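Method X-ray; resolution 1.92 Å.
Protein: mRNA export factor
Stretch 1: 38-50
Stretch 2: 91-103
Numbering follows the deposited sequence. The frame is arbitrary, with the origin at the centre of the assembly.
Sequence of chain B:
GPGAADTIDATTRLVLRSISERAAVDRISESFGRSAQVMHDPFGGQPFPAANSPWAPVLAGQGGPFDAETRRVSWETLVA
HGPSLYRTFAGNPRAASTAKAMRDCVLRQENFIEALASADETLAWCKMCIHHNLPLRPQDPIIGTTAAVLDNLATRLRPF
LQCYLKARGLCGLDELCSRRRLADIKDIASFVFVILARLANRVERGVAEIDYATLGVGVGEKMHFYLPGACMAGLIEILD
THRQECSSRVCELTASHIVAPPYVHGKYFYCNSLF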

ATOM      1  N   VAL B  38     -21.479  -6.712   8.577  1.00 33.98           N
ATOM      2  CA  VAL B  38     -20.777  -7.925   8.172  1.00 32.99           C
ATOM      3  C   VAL B  38     -19.632  -8.198   9.143  1.00 32.95           C
ATOM      4  O   VAL B  38     -19.381  -9.344   9.525  1.00 31.49           O
ATOM      5  N   MET B  39     -18.947  -7.134   9.550  1.00 33.43           N
ATOM      6  CA  MET B  39     -17.764  -7.262  10.392  1.00 32.65           C
ATOM      7  C   MET B  39     -18.097  -7.509  11.863  1.00 33.07           C
ATOM      8  O   MET B  39     -17.194  -7.700  12.682  1.00 32.78           O
ATOM      9  N   HIS B  40     -19.384  -7.520  12.200  1.00 34.70           N
ATOM     10  CA  HIS B  40     -19.804  -7.754  13.576  1.00 38.14           C
ATOM     11  C   HIS B  40     -19.595  -9.215  13.979  1.00 38.01           C
ATOM     12  O   HIS B  40     -19.302  -9.515  15.136  1.00 40.33           O
ATOM     13  N   ASP B  41     -19.746 -10.115  13.013  1.00 35.74           N
ATOM     14  CA  ASP B  41     -19.621 -11.547  13.257  1.00 35.49           C
ATOM     15  C   ASP B  41     -19.140 -12.237  11.986  1.00 35.14           C
ATOM     16  O   ASP B  41     -19.864 -13.033  11.394  1.00 36.30           O
ATOM     17  N   PRO B  42     -17.906 -11.932  11.564  1.00 34.27           N
ATOM     18  CA  PRO B  42     -17.393 -12.374  10.263  1.00 33.83           C
ATOM     19  C   PRO B  42     -17.297 -13.889  10.117  1.00 32.91           C
ATOM     20  O   PRO B  42     -17.426 -14.396   9.007  1.00 34.20           O
ATOM     21  N   PHE B  43     -17.076 -14.603  11.214  1.00 31.61           N
ATOM     22  CA  PHE B  43     -17.000 -16.058  11.148  1.00 31.33           C
ATOM     23  C   PHE B  43     -18.397 -16.660  11.065  1.00 36.08           C
ATOM     24  O   PHE B  43     -18.553 -17.848  10.791  1.00 37.45           O
ATOM     25  N   GLY B  44     -19.404 -15.824  11.305  1.00 39.22           N
ATOM     26  CA  GLY B  44     -20.794 -16.185  11.096  1.00 44.70           C
ATOM     27  C   GLY B  44     -21.179 -17.609  11.439  1.00 48.39           C
ATOM     28  O   GLY B  44     -21.687 -18.339  10.586  1.00 52.65           O
ATOM     29  N   GLY B  45     -20.936 -18.009  12.681  1.00 47.12           N
ATOM     30  CA  GLY B  45     -21.385 -19.303  13.161  1.00 49.41           C
ATOM     31  C   GLY B  45     -20.361 -20.421  13.092  1.00 49.33           C
ATOM     32  O   GLY B  45     -20.574 -21.487  13.670  1.00 51.55           O
ATOM     33  N   GLN B  46     -19.254 -20.192  12.391  1.00 46.16           N
ATOM     34  CA  GLN B  46     -18.216 -21.214  12.266  1.00 45.19           C
ATOM     35  C   GLN B  46     -16.830 -20.660  12.584  1.00 39.51           C
ATOM     36  O   GLN B  46     -15.979 -20.550  11.701  1.00 35.93           O
ATOM     37  N   PRO B  47     -16.601 -20.308  13.857  1.00 40.29           N
ATOM     38  CA  PRO B  47     -15.289 -19.846  14.311  1.00 38.57           C
ATOM     39  C   PRO B  47     -14.303 -20.999  14.461  1.00 37.51           C
ATOM     40  O   PRO B  47     -14.715 -22.156  14.378  1.00 39.47           O
ATOM     41  N   PHE B  48     -13.026 -20.693  14.668  1.00 34.51           N
ATOM     42  CA  PHE B  48     -12.059 -21.724  15.024  1.00 35.35           C
ATOM     43  C   PHE B  48     -12.457 -22.340  16.364  1.00 38.36           C
ATOM     44  O   PHE B  48     -12.765 -21.609  17.305  1.00 39.18           O
ATOM     45  N   PRO B  49     -12.464 -23.681  16.461  1.00 40.30           N
ATOM     46  CA  PRO B  49     -12.547 -24.272  17.801  1.00 43.65           C
ATOM     47  C   PRO B  49     -11.307 -23.902  18.608  1.00 44.31           C
ATOM     48  O   PRO B  49     -10.203 -23.968  18.061  1.00 43.45           O
ATOM     49  N   ALA B  50     -11.471 -23.517  19.870  1.00 46.56           N
ATOM     50  CA  ALA B  50     -10.349 -22.987  20.644  1.00 47.85           C
ATOM     51  C   ALA B  50     -10.186 -23.654  22.010  1.00 52.42           C
ATOM     52  O   ALA B  50      -9.439 -23.164  22.858  1.00 54.41           O
ATOM     53  N   GLY B  91      -7.380 -28.089  10.033  1.00 32.07           N
ATOM     54  CA  GLY B  91      -8.543 -28.872  10.408  1.00 32.07           C
ATOM     55  C   GLY B  91      -9.869 -28.157  10.226  1.00 32.68           C
ATOM     56  O   GLY B  91     -10.926 -28.767  10.372  1.00 31.79           O
ATOM     57  N   ASN B  92      -9.814 -26.870   9.892  1.00 32.83           N
ATOM     58  CA  ASN B  92     -11.017 -26.047   9.809  1.00 34.88           C
ATOM     59  C   ASN B  92     -10.985 -25.150   8.572  1.00 34.52           C
ATOM     60  O   ASN B  92     -10.762 -23.943   8.679  1.00 33.00           O
ATOM     61  N   PRO B  93     -11.209 -25.740   7.387  1.00 35.98           N
ATOM     62  CA  PRO B  93     -11.048 -25.002   6.127  1.00 35.78           C
ATOM     63  C   PRO B  93     -11.969 -23.790   5.975  1.00 35.09           C
ATOM     64  O   PRO B  93     -11.524 -22.770   5.446  1.00 34.83           O
ATOM     65  N   ARG B  94     -13.217 -23.890   6.419  1.00 35.25           N
ATOM     66  CA  ARG B  94     -14.146 -22.772   6.283  1.00 36.65           C
ATOM     67  C   ARG B  94     -13.697 -21.597   7.150  1.00 33.60           C
ATOM     68  O   ARG B  94     -13.611 -20.465   6.674  1.00 32.50           O
ATOM     69  N   ALA B  95     -13.388 -21.865   8.415  1.00 33.16           N
ATOM     70  CA  ALA B  95     -12.860 -20.832   9.302  1.00 31.86           C
ATOM     71  C   ALA B  95     -11.552 -20.243   8.766  1.00 29.74           C
ATOM     72  O   ALA B  95     -11.301 -19.040   8.894  1.00 29.00           O
ATOM     73  N   ALA B  96     -10.718 -21.090   8.169  1.00 28.56           N
ATOM     74  CA  ALA B  96      -9.419 -20.649   7.669  1.00 27.00           C
ATOM     75  C   ALA B  96      -9.560 -19.682   6.496  1.00 26.87           C
ATOM     76  O   ALA B  96      -8.794 -18.726   6.388  1.00 25.35           O
ATOM     77  N   SER B  97     -10.525 -19.933   5.617  1.00 30.16           N
ATOM     78  CA  SER B  97     -10.742 -19.061   4.465  1.00 33.14           C
ATOM     79  C   SER B  97     -11.230 -17.693   4.936  1.00 29.76           C
ATOM     80  O   SER B  97     -10.796 -16.656   4.431  1.00 27.72           O
ATOM     81  N   THR B  98     -12.135 -17.704   5.909  1.00 28.71           N
ATOM     82  CA  THR B  98     -12.593 -16.481   6.558  1.00 28.95           C
ATOM     83  C   THR B  98     -11.410 -15.713   7.149  1.00 27.23           C
ATOM     84  O   THR B  98     -11.236 -14.521   6.884  1.00 26.12           O
ATOM     85  N   ALA B  99     -10.593 -16.403   7.943  1.00 27.37           N
ATOM     86  CA  ALA B  99      -9.432 -15.782   8.581  1.00 27.71           C
ATOM     87  C   ALA B  99      -8.476 -15.190   7.549  1.00 26.04           C
ATOM     88  O   ALA B  99      -7.952 -14.085   7.725  1.00 25.97           O
ATOM     89  N   LYS B 100      -8.252 -15.935   6.474  1.00 24.47           N
ATOM     90  CA  LYS B 100      -7.337 -15.526   5.416  1.00 23.93           C
ATOM     91  C   LYS B 100      -7.822 -14.240   4.745  1.00 23.66           C
ATOM     92  O   LYS B 100      -7.030 -13.339   4.468  1.00 22.17           O
ATOM     93  N   ALA B 101      -9.126 -14.151   4.497  1.00 24.42           N
ATOM     94  CA  ALA B 101      -9.708 -12.968   3.873  1.00 25.54           C
ATOM     95  C   ALA B 101      -9.527 -11.729   4.745  1.00 24.90           C
ATOM     96  O   ALA B 101      -9.215 -10.650   4.243  1.00 23.46           O
ATOM     97  N   MET B 102      -9.726 -11.884   6.050  1.00 26.42           N
ATOM     98  CA  MET B 102      -9.592 -10.764   6.976  1.00 27.02           C
ATOM     99  C   MET B 102      -8.131 -10.351   7.147  1.00 22.86           C
ATOM    100  O   MET B 102      -7.812  -9.162   7.156  1.00 22.16           O
ATOM    101  N   ARG B 103      -7.243 -11.329   7.268  1.00 20.44           N
ATOM    102  CA  ARG B 103      -5.819 -11.037   7.413  1.00 19.69           C
ATOM    103  C   ARG B 103      -5.291 -10.295   6.188  1.00 20.30           C
ATOM    104  O   ARG B 103      -4.410  -9.444   6.297  1.00 19.92           O
TER

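Stretch 1 is an irregular chain of beta turns and prolines lying against one side of the helix that occupies most of stretch 2. No direct hydrogen bond joins the two; the contact, which buries 583 Å² in all, rests on apolar packing and two waters.

N92 stands just before the helix, at the N-cap position, although its side chain makes no capping bond. With chi1 m, its CB points toward stretch 1 and lies 4.1 Å from F48 CD1, while N92 OD1 comes within 3.3 Å of P49 CD. Its ND2 is hydrogen-bonded elsewhere in the structure. P93, which suits the first turn of a helix because it has no amide hydrogen to offer, points away.

R94 (m, t, p) reaches along the exposed margin of the contact. There Q46 NE2 lies over one face of the guanidinium, 3.1 Å from R94 NH1; both are donors, so the approach is packing rather than a hydrogen bond.

A95 sits where the backbones come close, its CA 5.7 Å from that of P47, and its small methyl fits the narrow gap. A95 CB packs over one face of the F48 ring, 3.9 Å from the centroid in a CH-pi contact, and also meets Q46 O at 3.6 Å. Its carbonyl serves the neighbouring ring: A95 O lies near the plane of F43, 3.5 Å from CE1, where the polarized ring hydrogens are directed. A96 points its methyl away, yet A96 CA still touches F48 CZ at 3.8 Å. S97 also faces away, and its OG donates to R94 O within the helix (2.9 Å).

T98, chi1 m, uses both characters of its side chain. T98 CG2 lies over one face of F43, 3.9 Å from the centroid, whereas T98 OG1 meets two waters: water 1 at 3.1 Å and water 2 at 2.8 Å. Water 1 donates to P42 O (2.7 Å) and water 2 to Q46 O (3.2 Å), so the hydroxyl links the helix to two carbonyls of the loop.

A99 again supplies a compact methyl, its CB 3.8 Å from F48 CE2 at the ring edge and 4.3 Å from F43 CZ. Both phenylalanines have chi1 m; their CA-to-CB bonds run sideways, but the rings bring their ends nearer the helix.

K100 and A101 are out of reach. M102 (m, t, m) closes the contact with a long, flexible thioether: M102 CE touches F43 CE2 at 3.5 Å, and M102 SD lies 3.6 Å from P42 CG and 4.3 Å from M39 CE. R103 takes no part.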

ATOM      1  CB  VAL B  38     -20.259  -7.814   6.721  1.00 29.87           C
ATOM      2  CG1 VAL B  38     -19.299  -8.959   6.389  1.00 29.15           C
ATOM      3  CG2 VAL B  38     -21.424  -7.809   5.746  1.00 30.40           C
ATOM      4  CB  MET B  39     -16.901  -6.005  10.259  1.00 33.14           C
ATOM      5  CG  MET B  39     -16.358  -5.784   8.854  1.00 32.10           C
ATOM      6  SD  MET B  39     -15.439  -7.202   8.203  1.00 32.19           S
ATOM      7  CE  MET B  39     -14.187  -7.403   9.468  1.00 33.56           C
ATOM      8  CB  HIS B  40     -21.272  -7.367  13.761  1.00 43.01           C
ATOM      9  CG  HIS B  40     -21.832  -7.740  15.100  1.00 48.04           C
ATOM     10  ND1 HIS B  40     -21.406  -7.154  16.275  1.00 49.83           N
ATOM     11  CD2 HIS B  40     -22.778  -8.641  15.451  1.00 51.59           C
ATOM     12  CE1 HIS B  40     -22.068  -7.677  17.289  1.00 53.12           C
ATOM     13  NE2 HIS B  40     -22.908  -8.582  16.818  1.00 54.27           N
ATOM     14  CB  ASP B  41     -20.959 -12.128  13.715  1.00 38.52           C
ATOM     15  CG  ASP B  41     -20.855 -13.584  14.136  1.00 39.74           C
ATOM     16  OD1 ASP B  41     -19.725 -14.075  14.344  1.00 40.62           O
ATOM     17  OD2 ASP B  41     -21.913 -14.233  14.271  1.00 39.71           O
ATOM     18  CB  PRO B  42     -16.002 -11.732  10.197  1.00 33.22           C
ATOM     19  CG  PRO B  42     -15.623 -11.478  11.608  1.00 34.15           C
ATOM     20  CD  PRO B  42     -16.895 -11.188  12.335  1.00 35.05           C
ATOM     21  CB  PHE B  43     -16.237 -16.615  12.351  1.00 30.12           C
ATOM     22  CG  PHE B  43     -14.753 -16.404  12.265  1.00 28.98           C
ATOM     23  CD1 PHE B  43     -13.958 -17.282  11.547  1.00 29.32           C
ATOM     24  CD2 PHE B  43     -14.154 -15.327  12.890  1.00 29.32           C
ATOM     25  CE1 PHE B  43     -12.594 -17.093  11.458  1.00 29.02           C
ATOM     26  CE2 PHE B  43     -12.783 -15.132  12.807  1.00 28.41           C
ATOM     27  CZ  PHE B  43     -12.006 -16.014  12.088  1.00 28.26           C
ATOM     28  CB  GLN B  46     -18.224 -21.819  10.861  1.00 50.07           C
ATOM     29  CG  GLN B  46     -19.484 -22.606  10.537  1.00 60.07           C
ATOM     30  CD  GLN B  46     -19.243 -23.706   9.518  1.00 66.68           C
ATOM     31  OE1 GLN B  46     -18.171 -24.311   9.478  1.00 66.89           O
ATOM     32  NE2 GLN B  46     -20.244 -23.969   8.687  1.00 71.57           N
ATOM     33  CB  PRO B  47     -15.601 -19.213  15.667  1.00 39.37           C
ATOM     34  CG  PRO B  47     -16.763 -19.998  16.170  1.00 42.59           C
ATOM     35  CD  PRO B  47     -17.580 -20.355  14.959  1.00 43.50           C
ATOM     36  CB  PHE B  48     -10.641 -21.157  15.132  1.00 33.60           C
ATOM     37  CG  PHE B  48      -9.995 -20.834  13.811  1.00 30.91           C
ATOM     38  CD1 PHE B  48      -9.692 -21.835  12.903  1.00 30.31           C
ATOM     39  CD2 PHE B  48      -9.652 -19.529  13.498  1.00 29.56           C
ATOM     40  CE1 PHE B  48      -9.084 -21.538  11.697  1.00 29.76           C
ATOM     41  CE2 PHE B  48      -9.042 -19.227  12.298  1.00 28.11           C
ATOM     42  CZ  PHE B  48      -8.759 -20.230  11.395  1.00 28.11           C
ATOM     43  CB  PRO B  49     -12.610 -25.780  17.529  1.00 45.63           C
ATOM     44  CG  PRO B  49     -13.043 -25.906  16.103  1.00 45.02           C
ATOM     45  CD  PRO B  49     -12.492 -24.705  15.402  1.00 40.89           C
ATOM     46  CB  ALA B  50     -10.512 -21.487  20.819  1.00 46.17           C
ATOM     47  CB  ASN B  92     -11.158 -25.203  11.077  1.00 35.46           C
ATOM     48  CG  ASN B  92     -11.276 -26.052  12.331  1.00 36.52           C
ATOM     49  OD1 ASN B  92     -12.361 -26.506  12.684  1.00 37.41           O
ATOM     50  ND2 ASN B  92     -10.154 -26.270  13.009  1.00 36.24           N
ATOM     51  CB  PRO B  93     -11.362 -26.054   5.055  1.00 38.44           C
ATOM     52  CG  PRO B  93     -12.064 -27.159   5.762  1.00 40.77           C
ATOM     53  CD  PRO B  93     -11.544 -27.155   7.158  1.00 39.12           C
ATOM     54  CB  ARG B  94     -15.573 -23.199   6.641  1.00 44.47           C
ATOM     55  CG  ARG B  94     -16.190 -24.154   5.626  1.00 53.76           C
ATOM     56  CD  ARG B  94     -17.698 -24.306   5.805  1.00 63.66           C
ATOM     57  NE  ARG B  94     -18.416 -23.061   5.541  1.00 70.02           N
ATOM     58  CZ  ARG B  94     -19.739 -22.957   5.467  1.00 77.18           C
ATOM     59  NH1 ARG B  94     -20.511 -24.024   5.633  1.00 79.70           N
ATOM     60  NH2 ARG B  94     -20.297 -21.778   5.221  1.00 80.29           N
ATOM     61  CB  ALA B  95     -12.647 -21.393  10.700  1.00 31.82           C
ATOM     62  CB  ALA B  96      -8.575 -21.847   7.256  1.00 28.24           C
ATOM     63  CB  SER B  97     -11.747 -19.679   3.486  1.00 38.94           C
ATOM     64  OG  SER B  97     -13.073 -19.585   3.974  1.00 43.56           O
ATOM     65  CB  THR B  98     -13.624 -16.793   7.667  1.00 32.55           C
ATOM     66  OG1 THR B  98     -14.770 -17.431   7.092  1.00 36.51           O
ATOM     67  CG2 THR B  98     -14.067 -15.528   8.378  1.00 32.73           C
ATOM     68  CB  ALA B  99      -8.704 -16.794   9.446  1.00 28.72           C
ATOM     69  CB  LYS B 100      -7.196 -16.660   4.396  1.00 25.77           C
ATOM     70  CG  LYS B 100      -6.264 -16.394   3.224  1.00 26.93           C
ATOM     71  CD  LYS B 100      -5.997 -17.689   2.460  1.00 31.31           C
ATOM     72  CE  LYS B 100      -6.023 -17.491   0.952  1.00 35.68           C
ATOM     73  NZ  LYS B 100      -5.555 -18.714   0.231  1.00 38.06           N
ATOM     74  CB  ALA B 101     -11.183 -13.195   3.586  1.00 27.01           C
ATOM     75  CB  MET B 102     -10.202 -11.116   8.334  1.00 31.76           C
ATOM     76  CG  MET B 102     -11.698 -10.799   8.445  1.00 37.37           C
ATOM     77  SD  MET B 102     -12.384 -11.263  10.050  1.00 43.30           S
ATOM     78  CE  MET B 102     -11.978 -12.992  10.092  1.00 44.50           C
ATOM     79  CB  ARG B 103      -5.018 -12.321   7.628  1.00 20.19           C
ATOM     80  CG  ARG B 103      -3.501 -12.101   7.702  1.00 20.72           C
ATOM     81  CD  ARG B 103      -2.757 -13.406   7.958  1.00 21.49           C
ATOM     82  NE  ARG B 103      -1.307 -13.249   7.847  1.00 21.06           N
ATOM     83  CZ  ARG B 103      -0.493 -12.957   8.856  1.00 20.51           C
ATOM     84  NH1 ARG B 103      -0.967 -12.785  10.087  1.00 19.27           N
ATOM     85  NH2 ARG B 103       0.809 -12.835   8.633  1.00 21.37           N
TER
HETATM   86  O   HOH W   1     -17.619 -16.205   6.988  1.00 34.90           O
HETATM   87  O   HOH W   2     -16.192 -18.981   8.973  1.00 38.74           O